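Local atomic coordinates of putative exported protein (Bacteroides fragilis, PDB entry 4RAA), a protein that is of unknown function but folds as a six-bladed beta-propeller of the YWTD superfamily and is probably exported from the cytoplasm. Residues E260-C269 with F308-H317. Numbering follows the deposited sequence. Where two conformers were deposited one is given.
Sequences EETERDLFVC and FSIGSVDDYH
His317, on strand 316-321, lays its ring on Phe267 and hydrogen-bonds Asp265, both on strand 265-272 of the adjacent propeller sheet. From CB outward, the side chain first grazes the rim of the Phe267 ring, CB lying 4.1 Å from CE2. CG and ND1 lie over the Phe267 face, with ND1 3.5 Å from CD2, while CG of Glu260 brushes ND1 with its aliphatic part. CE1 sits 3.4 Å from Phe267 CG and has the carbonyl O of Glu260 at its edge, in plane. The two rings stack face to face, centroids 3.6 Å apart and planes only 12° from parallel. At the tip, NE2 gives a nearly straight hydrogen bond to Asp265 OD1, 2.8 Å away and in the imidazole plane. Asp265 CG stands between its backbone N and carbonyl carbon (chi1 67°), which brings OD1 within range of Thr262 OG1 as well, a second donor from the opposite face of the carboxylate. Beyond the stack, Phe267 and Phe308 make an offset edge-to-face pair, planes at 83°. With OD2 taking the backbone N of Ile360, both oxygens of the buried Asp265 are satisfied, and stack and bond together fix the imidazole's rotation.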
ATOM      1  N   GLU A 260     -18.475 -24.813  -6.984  1.00 30.72           N
ATOM      2  CA  GLU A 260     -17.375 -24.684  -7.944  0.50 31.21           C
ATOM      3  C   GLU A 260     -18.010 -24.832  -9.324  1.00 31.69           C
ATOM      4  O   GLU A 260     -18.795 -25.745  -9.580  1.00 32.34           O
ATOM      5  CB  GLU A 260     -16.239 -25.680  -7.702  0.50 31.31           C
ATOM      6  CG  GLU A 260     -15.085 -25.554  -8.707  0.50 32.29           C
ATOM      7  CD  GLU A 260     -14.618 -24.113  -8.962  0.50 32.46           C
ATOM      8  OE1 GLU A 260     -14.573 -23.290  -8.013  0.50 32.54           O
ATOM      9  OE2 GLU A 260     -14.268 -23.807 -10.124  0.50 32.76           O
ATOM     10  N   GLU A 261     -17.695 -23.890 -10.207  1.00 31.96           N
ATOM     11  CA  GLU A 261     -18.272 -23.865 -11.550  1.00 32.53           C
ATOM     12  C   GLU A 261     -17.178 -23.884 -12.620  1.00 33.22           C
ATOM     13  O   GLU A 261     -16.086 -23.360 -12.398  1.00 32.53           O
ATOM     14  CB  GLU A 261     -19.167 -22.619 -11.690  1.00 32.58           C
ATOM     15  CG  GLU A 261     -20.184 -22.717 -12.827  1.00 33.32           C
ATOM     16  CD  GLU A 261     -21.099 -21.505 -12.978  1.00 33.35           C
ATOM     17  OE1 GLU A 261     -21.292 -20.702 -12.038  1.00 33.84           O
ATOM     18  OE2 GLU A 261     -21.668 -21.362 -14.077  1.00 33.64           O
ATOM     19  N   THR A 262     -17.471 -24.543 -13.746  1.00 35.03           N
ATOM     20  CA  THR A 262     -16.594 -24.590 -14.934  1.00 36.95           C
ATOM     21  C   THR A 262     -17.474 -24.231 -16.143  1.00 40.08           C
ATOM     22  O   THR A 262     -18.625 -23.834 -15.955  1.00 39.59           O
ATOM     23  CB  THR A 262     -15.912 -25.976 -15.127  1.00 36.75           C
ATOM     24  OG1 THR A 262     -16.878 -26.964 -15.497  1.00 36.93           O
ATOM     25  CG2 THR A 262     -15.179 -26.420 -13.866  1.00 35.71           C
ATOM     26  N   GLU A 263     -16.937 -24.346 -17.360  1.00 45.49           N
ATOM     27  CA  GLU A 263     -17.709 -24.086 -18.593  1.00 50.68           C
ATOM     28  C   GLU A 263     -18.760 -25.153 -18.867  1.00 49.07           C
ATOM     29  O   GLU A 263     -19.809 -24.836 -19.410  1.00 50.23           O
ATOM     30  CB  GLU A 263     -16.794 -23.988 -19.832  1.00 56.83           C
ATOM     31  CG  GLU A 263     -15.783 -22.840 -19.819  1.00 62.39           C
ATOM     32  CD  GLU A 263     -16.406 -21.441 -19.834  1.00 68.98           C
ATOM     33  OE1 GLU A 263     -17.588 -21.279 -20.221  1.00 71.64           O
ATOM     34  OE2 GLU A 263     -15.693 -20.480 -19.466  1.00 74.48           O
ATOM     35  N   ARG A 264     -18.474 -26.398 -18.484  1.00 48.26           N
ATOM     36  CA  ARG A 264     -19.338 -27.554 -18.774  1.00 50.35           C
ATOM     37  C   ARG A 264     -20.230 -28.048 -17.626  1.00 49.35           C
ATOM     38  O   ARG A 264     -21.312 -28.587 -17.891  1.00 51.22           O
ATOM     39  CB  ARG A 264     -18.484 -28.729 -19.295  1.00 53.59           C
ATOM     40  CG  ARG A 264     -17.469 -29.317 -18.312  1.00 55.64           C
ATOM     41  CD  ARG A 264     -16.805 -30.564 -18.867  1.00 59.57           C
ATOM     42  NE  ARG A 264     -15.874 -30.290 -19.964  1.00 61.89           N
ATOM     43  CZ  ARG A 264     -15.209 -31.218 -20.661  1.00 65.14           C
ATOM     44  NH1 ARG A 264     -15.355 -32.526 -20.407  1.00 70.09           N
ATOM     45  NH2 ARG A 264     -14.384 -30.839 -21.635  1.00 66.96           N
ATOM     46  N   ASP A 265     -19.774 -27.891 -16.378  1.00 45.98           N
ATOM     47  CA  ASP A 265     -20.498 -28.383 -15.200  1.00 43.59           C
ATOM     48  C   ASP A 265     -20.467 -27.452 -13.982  1.00 42.70           C
ATOM     49  O   ASP A 265     -19.843 -26.385 -14.007  1.00 45.85           O
ATOM     50  CB  ASP A 265     -19.978 -29.786 -14.837  1.00 43.73           C
ATOM     51  CG  ASP A 265     -18.527 -29.799 -14.353  1.00 42.03           C
ATOM     52  OD1 ASP A 265     -17.997 -28.754 -13.922  1.00 40.64           O
ATOM     53  OD2 ASP A 265     -17.918 -30.896 -14.378  1.00 40.97           O
ATOM     54  N   LEU A 266     -21.151 -27.880 -12.924  1.00 40.36           N
ATOM     55  CA  LEU A 266     -21.248 -27.132 -11.679  1.00 37.42           C
ATOM     56  C   LEU A 266     -21.490 -28.121 -10.527  1.00 35.26           C
ATOM     57  O   LEU A 266     -22.504 -28.815 -10.511  1.00 34.68           O
ATOM     58  CB  LEU A 266     -22.381 -26.108 -11.827  1.00 37.45           C
ATOM     59  CG  LEU A 266     -22.742 -25.086 -10.742  1.00 36.71           C
ATOM     60  CD1 LEU A 266     -23.569 -23.967 -11.360  1.00 37.71           C
ATOM     61  CD2 LEU A 266     -23.482 -25.709  -9.564  1.00 37.64           C
ATOM     62  N   PHE A 267     -20.533 -28.188  -9.599  1.00 34.13           N
ATOM     63  CA  PHE A 267     -20.572 -29.093  -8.429  1.00 34.11           C
ATOM     64  C   PHE A 267     -20.959 -28.291  -7.198  1.00 34.04           C
ATOM     65  O   PHE A 267     -20.456 -27.172  -7.003  1.00 33.54           O
ATOM     66  CB  PHE A 267     -19.199 -29.723  -8.169  1.00 33.11           C
ATOM     67  CG  PHE A 267     -18.821 -30.857  -9.094  1.00 33.56           C
ATOM     68  CD1 PHE A 267     -19.317 -30.988 -10.400  1.00 34.44           C
ATOM     69  CD2 PHE A 267     -17.847 -31.762  -8.672  1.00 33.86           C
ATOM     70  CE1 PHE A 267     -18.912 -32.042 -11.211  1.00 35.27           C
ATOM     71  CE2 PHE A 267     -17.428 -32.805  -9.490  1.00 34.70           C
ATOM     72  CZ  PHE A 267     -17.963 -32.947 -10.761  1.00 34.78           C
ATOM     73  N   VAL A 268     -21.824 -28.875  -6.367  1.00 34.47           N
ATOM     74  CA  VAL A 268     -22.309 -28.239  -5.143  1.00 34.73           C
ATOM     75  C   VAL A 268     -22.131 -29.194  -3.961  1.00 36.16           C
ATOM     76  O   VAL A 268     -22.905 -30.138  -3.816  1.00 36.95           O
ATOM     77  CB  VAL A 268     -23.807 -27.836  -5.255  1.00 35.18           C
ATOM     78  CG1 VAL A 268     -24.194 -26.898  -4.114  1.00 34.66           C
ATOM     79  CG2 VAL A 268     -24.104 -27.173  -6.597  1.00 36.96           C
ATOM     80  N   CYS A 269     -21.100 -28.982  -3.145  1.00 37.46           N
ATOM     81  CA  CYS A 269     -20.934 -29.769  -1.915  1.00 40.05           C
ATOM     82  C   CYS A 269     -21.738 -29.062  -0.856  1.00 38.50           C
ATOM     83  O   CYS A 269     -21.793 -27.833  -0.857  1.00 39.16           O
ATOM     84  CB  CYS A 269     -19.490 -29.868  -1.465  1.00 42.66           C
ATOM     85  SG  CYS A 269     -18.471 -30.732  -2.656  1.00 50.84           S
ATOM     86  N   PHE A 308     -13.448 -30.963  -1.288  1.00 47.63           N
ATOM     87  CA  PHE A 308     -13.067 -30.486  -2.612  1.00 47.85           C
ATOM     88  C   PHE A 308     -12.293 -29.186  -2.424  1.00 49.83           C
ATOM     89  O   PHE A 308     -12.747 -28.296  -1.692  1.00 53.09           O
ATOM     90  CB  PHE A 308     -14.288 -30.272  -3.531  1.00 43.72           C
ATOM     91  CG  PHE A 308     -14.632 -31.477  -4.355  1.00 41.49           C
ATOM     92  CD1 PHE A 308     -15.502 -32.455  -3.874  1.00 42.18           C
ATOM     93  CD2 PHE A 308     -14.056 -31.653  -5.616  1.00 40.09           C
ATOM     94  CE1 PHE A 308     -15.805 -33.579  -4.643  1.00 41.27           C
ATOM     95  CE2 PHE A 308     -14.356 -32.766  -6.391  1.00 40.50           C
ATOM     96  CZ  PHE A 308     -15.229 -33.735  -5.902  1.00 41.29           C
ATOM     97  N   SER A 309     -11.118 -29.092  -3.058  1.00 50.03           N
ATOM     98  CA  SER A 309     -10.337 -27.854  -3.059  1.00 47.85           C
ATOM     99  C   SER A 309     -11.117 -26.842  -3.852  1.00 45.56           C
ATOM    100  O   SER A 309     -11.803 -27.200  -4.822  1.00 47.26           O
ATOM    101  CB  SER A 309      -8.981 -28.008  -3.750  1.00 46.33           C
ATOM    102  OG  SER A 309      -8.175 -28.921  -3.063  1.00 48.66           O
ATOM    103  N   ILE A 310     -11.017 -25.585  -3.444  1.00 42.51           N
ATOM    104  CA  ILE A 310     -11.657 -24.510  -4.190  1.00 43.21           C
ATOM    105  C   ILE A 310     -10.735 -24.271  -5.409  1.00 39.45           C
ATOM    106  O   ILE A 310      -9.521 -24.457  -5.315  1.00 37.74           O
ATOM    107  CB  ILE A 310     -11.991 -23.304  -3.278  1.00 44.63           C
ATOM    108  CG1 ILE A 310     -13.006 -23.774  -2.205  1.00 46.65           C
ATOM    109  CG2 ILE A 310     -12.576 -22.160  -4.104  1.00 42.56           C
ATOM    110  CD1 ILE A 310     -13.115 -22.926  -0.957  1.00 48.37           C
ATOM    111  N   GLY A 311     -11.338 -23.915  -6.544  1.00 39.80           N
ATOM    112  CA  GLY A 311     -10.666 -23.785  -7.854  1.00 37.41           C
ATOM    113  C   GLY A 311     -10.760 -25.045  -8.724  1.00 36.73           C
ATOM    114  O   GLY A 311     -11.103 -26.136  -8.248  1.00 36.97           O
ATOM    115  N   SER A 312     -10.454 -24.874 -10.006  1.00 36.50           N
ATOM    116  CA  SER A 312     -10.442 -25.949 -11.004  1.00 37.25           C
ATOM    117  C   SER A 312      -9.243 -25.803 -11.956  1.00 40.24           C
ATOM    118  O   SER A 312      -8.568 -24.767 -11.960  1.00 41.01           O
ATOM    119  CB  SER A 312     -11.767 -25.985 -11.768  1.00 37.02           C
ATOM    120  OG  SER A 312     -12.141 -24.702 -12.226  1.00 36.60           O
ATOM    121  N   VAL A 313      -8.974 -26.855 -12.733  1.00 42.64           N
ATOM    122  CA  VAL A 313      -7.822 -26.920 -13.656  1.00 44.98           C
ATOM    123  C   VAL A 313      -8.273 -27.542 -14.982  1.00 46.14           C
ATOM    124  O   VAL A 313      -8.583 -28.734 -15.013  1.00 44.68           O
ATOM    125  CB  VAL A 313      -6.682 -27.780 -13.032  1.00 46.86           C
ATOM    126  CG1 VAL A 313      -5.467 -27.885 -13.959  1.00 49.47           C
ATOM    127  CG2 VAL A 313      -6.271 -27.238 -11.661  1.00 46.37           C
ATOM    128  N   ASP A 314      -8.326 -26.748 -16.059  1.00 48.08           N
ATOM    129  CA  ASP A 314      -8.790 -27.215 -17.390  1.00 50.74           C
ATOM    130  C   ASP A 314     -10.206 -27.839 -17.221  1.00 48.24           C
ATOM    131  O   ASP A 314     -10.473 -28.977 -17.645  1.00 49.74           O
ATOM    132  CB  ASP A 314      -7.735 -28.182 -18.001  1.00 54.51           C
ATOM    133  CG  ASP A 314      -8.079 -28.658 -19.415  1.00 56.42           C
ATOM    134  OD1 ASP A 314      -8.745 -27.920 -20.180  1.00 56.73           O
ATOM    135  OD2 ASP A 314      -7.671 -29.795 -19.747  1.00 57.34           O
ATOM    136  N   ASP A 315     -11.069 -27.094 -16.521  1.00 43.78           N
ATOM    137  CA  ASP A 315     -12.433 -27.509 -16.169  1.00 42.43           C
ATOM    138  C   ASP A 315     -12.555 -28.800 -15.298  1.00 40.76           C
ATOM    139  O   ASP A 315     -13.645 -29.375 -15.215  1.00 40.97           O
ATOM    140  CB  ASP A 315     -13.324 -27.572 -17.432  1.00 44.44           C
ATOM    141  CG  ASP A 315     -13.478 -26.207 -18.142  1.00 46.71           C
ATOM    142  OD1 ASP A 315     -13.207 -25.138 -17.551  1.00 44.68           O
ATOM    143  OD2 ASP A 315     -13.924 -26.207 -19.311  1.00 50.84           O
ATOM    144  N   TYR A 316     -11.467 -29.233 -14.642  1.00 39.46           N
ATOM    145  CA  TYR A 316     -11.477 -30.398 -13.724  1.00 38.82           C
ATOM    146  C   TYR A 316     -11.557 -29.902 -12.276  1.00 36.51           C
ATOM    147  O   TYR A 316     -10.818 -28.998 -11.894  1.00 35.69           O
ATOM    148  CB  TYR A 316     -10.226 -31.299 -13.845  1.00 39.55           C
ATOM    149  CG  TYR A 316     -10.165 -32.244 -15.035  1.00 41.41           C
ATOM    150  CD1 TYR A 316     -10.710 -33.539 -14.958  1.00 41.82           C
ATOM    151  CD2 TYR A 316      -9.526 -31.871 -16.225  1.00 43.56           C
ATOM    152  CE1 TYR A 316     -10.640 -34.418 -16.037  1.00 43.77           C
ATOM    153  CE2 TYR A 316      -9.455 -32.743 -17.313  1.00 45.17           C
ATOM    154  CZ  TYR A 316     -10.007 -34.012 -17.215  1.00 45.41           C
ATOM    155  OH  TYR A 316      -9.933 -34.858 -18.293  1.00 47.32           O
ATOM    156  N   HIS A 317     -12.443 -30.514 -11.487  1.00 35.22           N
ATOM    157  CA  HIS A 317     -12.590 -30.222 -10.055  1.00 33.44           C
ATOM    158  C   HIS A 317     -11.475 -30.979  -9.347  1.00 33.31           C
ATOM    159  O   HIS A 317     -11.164 -32.102  -9.748  1.00 34.45           O
ATOM    160  CB  HIS A 317     -13.960 -30.664  -9.547  1.00 32.76           C
ATOM    161  CG  HIS A 317     -15.088 -29.922 -10.178  1.00 32.47           C
ATOM    162  ND1 HIS A 317     -15.842 -28.997  -9.493  1.00 31.52           N
ATOM    163  CD2 HIS A 317     -15.553 -29.920 -11.450  1.00 33.36           C
ATOM    164  CE1 HIS A 317     -16.742 -28.478 -10.311  1.00 31.76           C
ATOM    165  NE2 HIS A 317     -16.587 -29.018 -11.503  1.00 32.52           N
TER